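Local coordinates for peptidyl tryptophan dihydroxylase (Pseudomonas putida, PDB 7CTQ), which is an FAD-dependent monooxygenase that dihydroxylates a peptidyl tryptophan, a step essential for biogenesis of the tryptophylquinone cofactor of quinohemoprotein amine dehydrogenase, at residues Pro286-Thr291 and Gln304-Arg309; Asn290-Leu293 and Arg298-Leu301. One frame throughout, in Å; residues are numbered along the deposited sequence.

Contact 1. Residues Pro286-Thr291 and Gln304-Arg309; sequences PVVINT and QFHQQR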
loop_
_atom_site.group_PDB
_atom_site.type_symbol
_atom_site.label_atom_id
_atom_site.label_comp_id
_atom_site.label_asym_id
_atom_site.label_seq_id
_atom_site.Cartn_x
_atom_site.Cartn_y
_atom_site.Cartn_z
ATOM N N PRO A 286 14.225 -3.419 -0.576
ATOM C CA PRO A 286 15.594 -3.664 -1.067
ATOM C C PRO A 286 16.641 -3.831 0.029
ATOM O O PRO A 286 17.531 -4.674 -0.126
ATOM C CB PRO A 286 15.871 -2.439 -1.954
ATOM C CG PRO A 286 14.540 -2.031 -2.440
ATOM C CD PRO A 286 13.602 -2.280 -1.283
ATOM N N VAL A 287 16.574 -3.081 1.138
ATOM C CA VAL A 287 17.596 -3.300 2.158
ATOM C C VAL A 287 17.365 -4.628 2.875
ATOM O O VAL A 287 18.324 -5.254 3.361
ATOM C CB VAL A 287 17.691 -2.132 3.164
ATOM C CG1 VAL A 287 18.394 -0.920 2.538
ATOM C CG2 VAL A 287 16.314 -1.749 3.692
ATOM N N VAL A 288 16.112 -5.071 2.990
ATOM C CA VAL A 288 15.866 -6.369 3.617
ATOM C C VAL A 288 16.476 -7.469 2.754
ATOM O O VAL A 288 17.212 -8.338 3.243
ATOM C CB VAL A 288 14.355 -6.579 3.855
ATOM C CG1 VAL A 288 14.055 -8.020 4.280
ATOM C CG2 VAL A 288 13.835 -5.599 4.951
ATOM N N ILE A 289 16.212 -7.413 1.446
ATOM C CA ILE A 289 16.812 -8.352 0.492
ATOM C C ILE A 289 18.335 -8.283 0.559
ATOM O O ILE A 289 19.024 -9.309 0.617
ATOM C CB ILE A 289 16.278 -8.055 -0.920
ATOM C CG1 ILE A 289 14.759 -8.237 -0.930
ATOM C CG2 ILE A 289 16.954 -8.935 -2.001
ATOM C CD1 ILE A 289 14.066 -7.713 -2.166
ATOM N N ASN A 290 18.880 -7.063 0.557
ATOM C CA ASN A 290 20.325 -6.877 0.637
ATOM C C ASN A 290 20.905 -7.568 1.867
ATOM O O ASN A 290 21.977 -8.192 1.800
ATOM C CB ASN A 290 20.642 -5.375 0.643
ATOM C CG ASN A 290 22.122 -5.090 0.600
ATOM O OD1 ASN A 290 22.834 -5.565 -0.291
ATOM N ND2 ASN A 290 22.605 -4.310 1.570
ATOM N N THR A 291 20.192 -7.501 2.994
ATOM C CA THR A 291 20.632 -8.225 4.178
ATOM C C THR A 291 20.514 -9.728 3.968
ATOM O O THR A 291 21.429 -10.482 4.313
ATOM C CB THR A 291 19.831 -7.788 5.404
ATOM O OG1 THR A 291 19.751 -6.352 5.430
ATOM C CG2 THR A 291 20.515 -8.290 6.698
ATOM N N GLN A 304 12.211 -10.090 10.738
ATOM C CA GLN A 304 11.432 -9.361 11.731
ATOM C C GLN A 304 11.261 -7.905 11.321
ATOM O O GLN A 304 10.178 -7.327 11.473
ATOM C CB GLN A 304 12.102 -9.462 13.098
ATOM C CG GLN A 304 11.320 -8.722 14.195
ATOM C CD GLN A 304 12.025 -8.734 15.539
ATOM O OE1 GLN A 304 12.846 -9.604 15.800
ATOM N NE2 GLN A 304 11.706 -7.758 16.401
ATOM N N PHE A 305 12.309 -7.303 10.758
ATOM C CA PHE A 305 12.202 -5.913 10.331
ATOM C C PHE A 305 11.082 -5.739 9.306
ATOM O O PHE A 305 10.259 -4.817 9.416
ATOM C CB PHE A 305 13.544 -5.427 9.766
ATOM C CG PHE A 305 13.549 -3.969 9.437
ATOM C CD1 PHE A 305 13.132 -3.524 8.186
ATOM C CD2 PHE A 305 13.930 -3.037 10.392
ATOM C CE1 PHE A 305 13.089 -2.169 7.886
ATOM C CE2 PHE A 305 13.909 -1.673 10.097
ATOM C CZ PHE A 305 13.477 -1.239 8.844
ATOM N N HIS A 306 11.013 -6.626 8.315
ATOM C CA HIS A 306 9.999 -6.478 7.275
ATOM C C HIS A 306 8.593 -6.771 7.800
ATOM O O HIS A 306 7.656 -6.017 7.522
ATOM C CB HIS A 306 10.318 -7.383 6.079
ATOM C CG HIS A 306 9.472 -7.101 4.877
ATOM N ND1 HIS A 306 9.474 -5.878 4.238
ATOM C CD2 HIS A 306 8.590 -7.878 4.202
ATOM C CE1 HIS A 306 8.624 -5.913 3.225
ATOM N NE2 HIS A 306 8.083 -7.120 3.176
ATOM N N GLN A 307 8.427 -7.877 8.534
ATOM C CA GLN A 307 7.113 -8.225 9.068
ATOM C C GLN A 307 6.542 -7.086 9.899
ATOM O O GLN A 307 5.403 -6.657 9.694
ATOM C CB GLN A 307 7.203 -9.482 9.932
ATOM C CG GLN A 307 7.307 -10.784 9.192
ATOM C CD GLN A 307 8.006 -11.832 10.028
ATOM O OE1 GLN A 307 7.728 -11.980 11.219
ATOM N NE2 GLN A 307 8.955 -12.531 9.421
ATOM N N GLN A 308 7.326 -6.593 10.854
ATOM C CA GLN A 308 6.816 -5.588 11.778
ATOM C C GLN A 308 6.546 -4.256 11.083
ATOM O O GLN A 308 5.562 -3.578 11.405
ATOM C CB GLN A 308 7.796 -5.432 12.939
ATOM C CG GLN A 308 7.936 -6.732 13.730
ATOM C CD GLN A 308 8.811 -6.563 14.952
ATOM O OE1 GLN A 308 9.789 -5.828 14.923
ATOM N NE2 GLN A 308 8.448 -7.227 16.039
ATOM N N ARG A 309 7.388 -3.865 10.124
ATOM C CA ARG A 309 7.086 -2.674 9.332
ATOM C C ARG A 309 5.772 -2.843 8.572
ATOM O O ARG A 309 4.900 -1.964 8.611
ATOM C CB ARG A 309 8.235 -2.363 8.362
ATOM C CG ARG A 309 7.882 -1.273 7.329
ATOM C CD ARG A 309 9.080 -0.830 6.465
ATOM N NE ARG A 309 8.664 0.053 5.368
ATOM C CZ ARG A 309 8.412 1.355 5.518
ATOM N NH1 ARG A 309 8.532 1.923 6.713
ATOM N NH2 ARG A 309 8.040 2.093 4.480
#
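V287 O, in the peptide link just before V288, the residue that meets F305 and H306 on the other helix, is gripped by two donors: the hydroxyl T291 OG1 at 2.7 Å and the amide T291 N at 2.9 Å. They reach it from opposite faces of the carbonyl plane, so one turn of helix satisfies both the backbone and a buried threonine hydroxyl, which also bonds to V371 N. The setting is an alpha-alpha hairpin: helix 285-294 and the long helix 299-327 run roughly antiparallel and touch here through hydrocarbon alone. V288 carries the contact from the first helix. Its CG1 lies anti to the backbone N (chi1 170°) and its CG2 anti to the carbonyl carbon, which turns both methyls to the partner helix. CG2 fits between two neighbouring side chains, 3.9 Å from F305 CD1 and 4.1 Å from H306 CB, while CG1 rests 4.2 Å from the same H306 CB. A branched, compact valine suits this place, where the alpha carbons of V288 and H306 come within 6.9 Å. F305 offers a ring carbon, and beyond the contact it packs on P364 and L366 of strand 359-367. H306 meets the valine chiefly through its methylene, leaving the imidazole to turn its polar end to another partner: NE2 is hydrogen-bonded to R259 O, and the side chain lies about 11 Å from the bound FAD. I258 of strand 257-259 touches both V288 and H306. On the second helix, Q304 and Q308 are joined one turn apart: Q304 NE2 donates to Q308 OE1 at 3.1 Å, with the acceptor almost in the Q304 amide plane but the donor 43° out of the Q308 carbonyl plane.

Contact 2. Residues Asn290-Leu293 and Arg298-Leu301; sequences NTLL and RAGL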
loop_
_atom_site.group_PDB
_atom_site.type_symbol
_atom_site.label_atom_id
_atom_site.label_comp_id
_atom_site.label_asym_id
_atom_site.label_seq_id
_atom_site.Cartn_x
_atom_site.Cartn_y
_atom_site.Cartn_z
ATOM N N ASN A 290 18.880 -7.063 0.557
ATOM C CA ASN A 290 20.325 -6.877 0.637
ATOM C C ASN A 290 20.905 -7.568 1.867
ATOM O O ASN A 290 21.977 -8.192 1.800
ATOM C CB ASN A 290 20.642 -5.375 0.643
ATOM C CG ASN A 290 22.122 -5.090 0.600
ATOM O OD1 ASN A 290 22.834 -5.565 -0.291
ATOM N ND2 ASN A 290 22.605 -4.310 1.570
ATOM N N THR A 291 20.192 -7.501 2.994
ATOM C CA THR A 291 20.632 -8.225 4.178
ATOM C C THR A 291 20.514 -9.728 3.968
ATOM O O THR A 291 21.429 -10.482 4.313
ATOM C CB THR A 291 19.831 -7.788 5.404
ATOM O OG1 THR A 291 19.751 -6.352 5.430
ATOM C CG2 THR A 291 20.515 -8.290 6.698
ATOM N N LEU A 292 19.414 -10.174 3.367
ATOM C CA LEU A 292 19.195 -11.601 3.215
ATOM C C LEU A 292 20.275 -12.233 2.342
ATOM O O LEU A 292 20.612 -13.412 2.524
ATOM C CB LEU A 292 17.799 -11.848 2.632
ATOM C CG LEU A 292 16.623 -11.604 3.600
ATOM C CD1 LEU A 292 15.297 -11.774 2.901
ATOM C CD2 LEU A 292 16.688 -12.524 4.816
ATOM N N LEU A 293 20.851 -11.455 1.421
ATOM C CA LEU A 293 21.838 -11.939 0.457
ATOM C C LEU A 293 23.279 -11.724 0.906
ATOM O O LEU A 293 24.107 -12.625 0.729
ATOM C CB LEU A 293 21.611 -11.263 -0.895
ATOM C CG LEU A 293 20.261 -11.610 -1.529
ATOM C CD1 LEU A 293 20.000 -10.786 -2.769
ATOM C CD2 LEU A 293 20.183 -13.093 -1.847
ATOM N N ARG A 298 21.951 -12.966 9.350
ATOM C CA ARG A 298 21.060 -12.001 9.982
ATOM C C ARG A 298 19.646 -12.048 9.407
ATOM O O ARG A 298 18.900 -11.071 9.526
ATOM C CB ARG A 298 21.648 -10.594 9.854
ATOM C CG ARG A 298 23.132 -10.536 10.183
ATOM C CD ARG A 298 23.590 -9.136 10.556
ATOM N NE ARG A 298 23.723 -8.952 12.003
ATOM C CZ ARG A 298 24.409 -7.963 12.568
ATOM N NH1 ARG A 298 24.470 -7.866 13.889
ATOM N NH2 ARG A 298 25.042 -7.076 11.814
ATOM N N ALA A 299 19.258 -13.172 8.798
ATOM C CA ALA A 299 17.925 -13.285 8.213
ATOM C C ALA A 299 16.820 -13.121 9.262
ATOM O O ALA A 299 15.751 -12.574 8.966
ATOM C CB ALA A 299 17.782 -14.636 7.507
ATOM N N GLY A 300 17.028 -13.644 10.473
ATOM C CA GLY A 300 16.015 -13.470 11.503
ATOM C C GLY A 300 15.702 -12.004 11.739
ATOM O O GLY A 300 14.535 -11.593 11.747
ATOM N N LEU A 301 16.747 -11.189 11.915
ATOM C CA LEU A 301 16.544 -9.755 12.102
ATOM C C LEU A 301 15.891 -9.138 10.882
ATOM O O LEU A 301 14.946 -8.350 11.000
ATOM C CB LEU A 301 17.869 -9.061 12.388
ATOM C CG LEU A 301 18.583 -9.392 13.697
ATOM C CD1 LEU A 301 19.995 -8.797 13.695
ATOM C CD2 LEU A 301 17.765 -8.890 14.883
#
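L292 and A299 make the tighter of the two touches across this corner of the alpha-alpha hairpin, where helix 285-294 nears its end and helix 299-327 begins. The leucine's stem does not aim at its partner, but CG lies anti to the carbonyl carbon (chi1 -73°) and, with CD1 extended away from CA (chi2 176°), the other methyl, CD2, comes across to the alanine. That methyl sits 3.6 Å from A299 CB and 3.7 Å from A299 CA, so it rests against both the CA and the CB of the first residue of the second helix. Such closeness suits a small residue: the alpha carbons of L292 and A299 are 5.4 Å apart, a spacing that alanine fits easily while still adding a methyl to a buried apolar joint. T291 makes the second touch through its methyl. This CG2, anti to the backbone N, lies 4.1 Å from R298 CB, and the two side chains pass each other at a slant. This division of labour suits threonine, whose hydroxyl is engaged in hydrogen bonds while the methyl serves the packing. R298 occupies the N-cap position and contributes only the hydrocarbon foot of a long side chain. Its chain bends at chi3 (101°) and leads the guanidinium away from the corner, toward a possible salt bridge of NH1 with D372 OD1, which is uncertain because the side chain has two conformers. Arginine therefore combines an apolar stem beside the threonine with a charged end outside the packing. Around the corner, A302 of helix 299-327 extends the surface met by T291 and L292. L292 also packs on F137 of strand 137-140, whereas T291 touches L370 and L301 touches V371, both on strand 370-378, so the turn is held between parts of two strands.

How the contacts relate
Following the chain from the N terminus, helix 285-294 supplies the first segment of both contacts, overlapping at N290 and T291, and helix 299-327 supplies both second segments. Contact 2 pairs 290-293 with 298-301, leaves four residues between its segments and closes the short turn that joins the helices. Contact 1 pairs 286-291 with 304-309 and spans twelve residues, so the turn of contact 2 lies within its wider span. Their centres are about 7 Å apart, successive steps along one antiparallel helix pair that nest and do not cross. Together they fix the hairpin between strands 137-140 and 257-259 of the mixed seven-stranded sheet and strands 359-367 and 370-378.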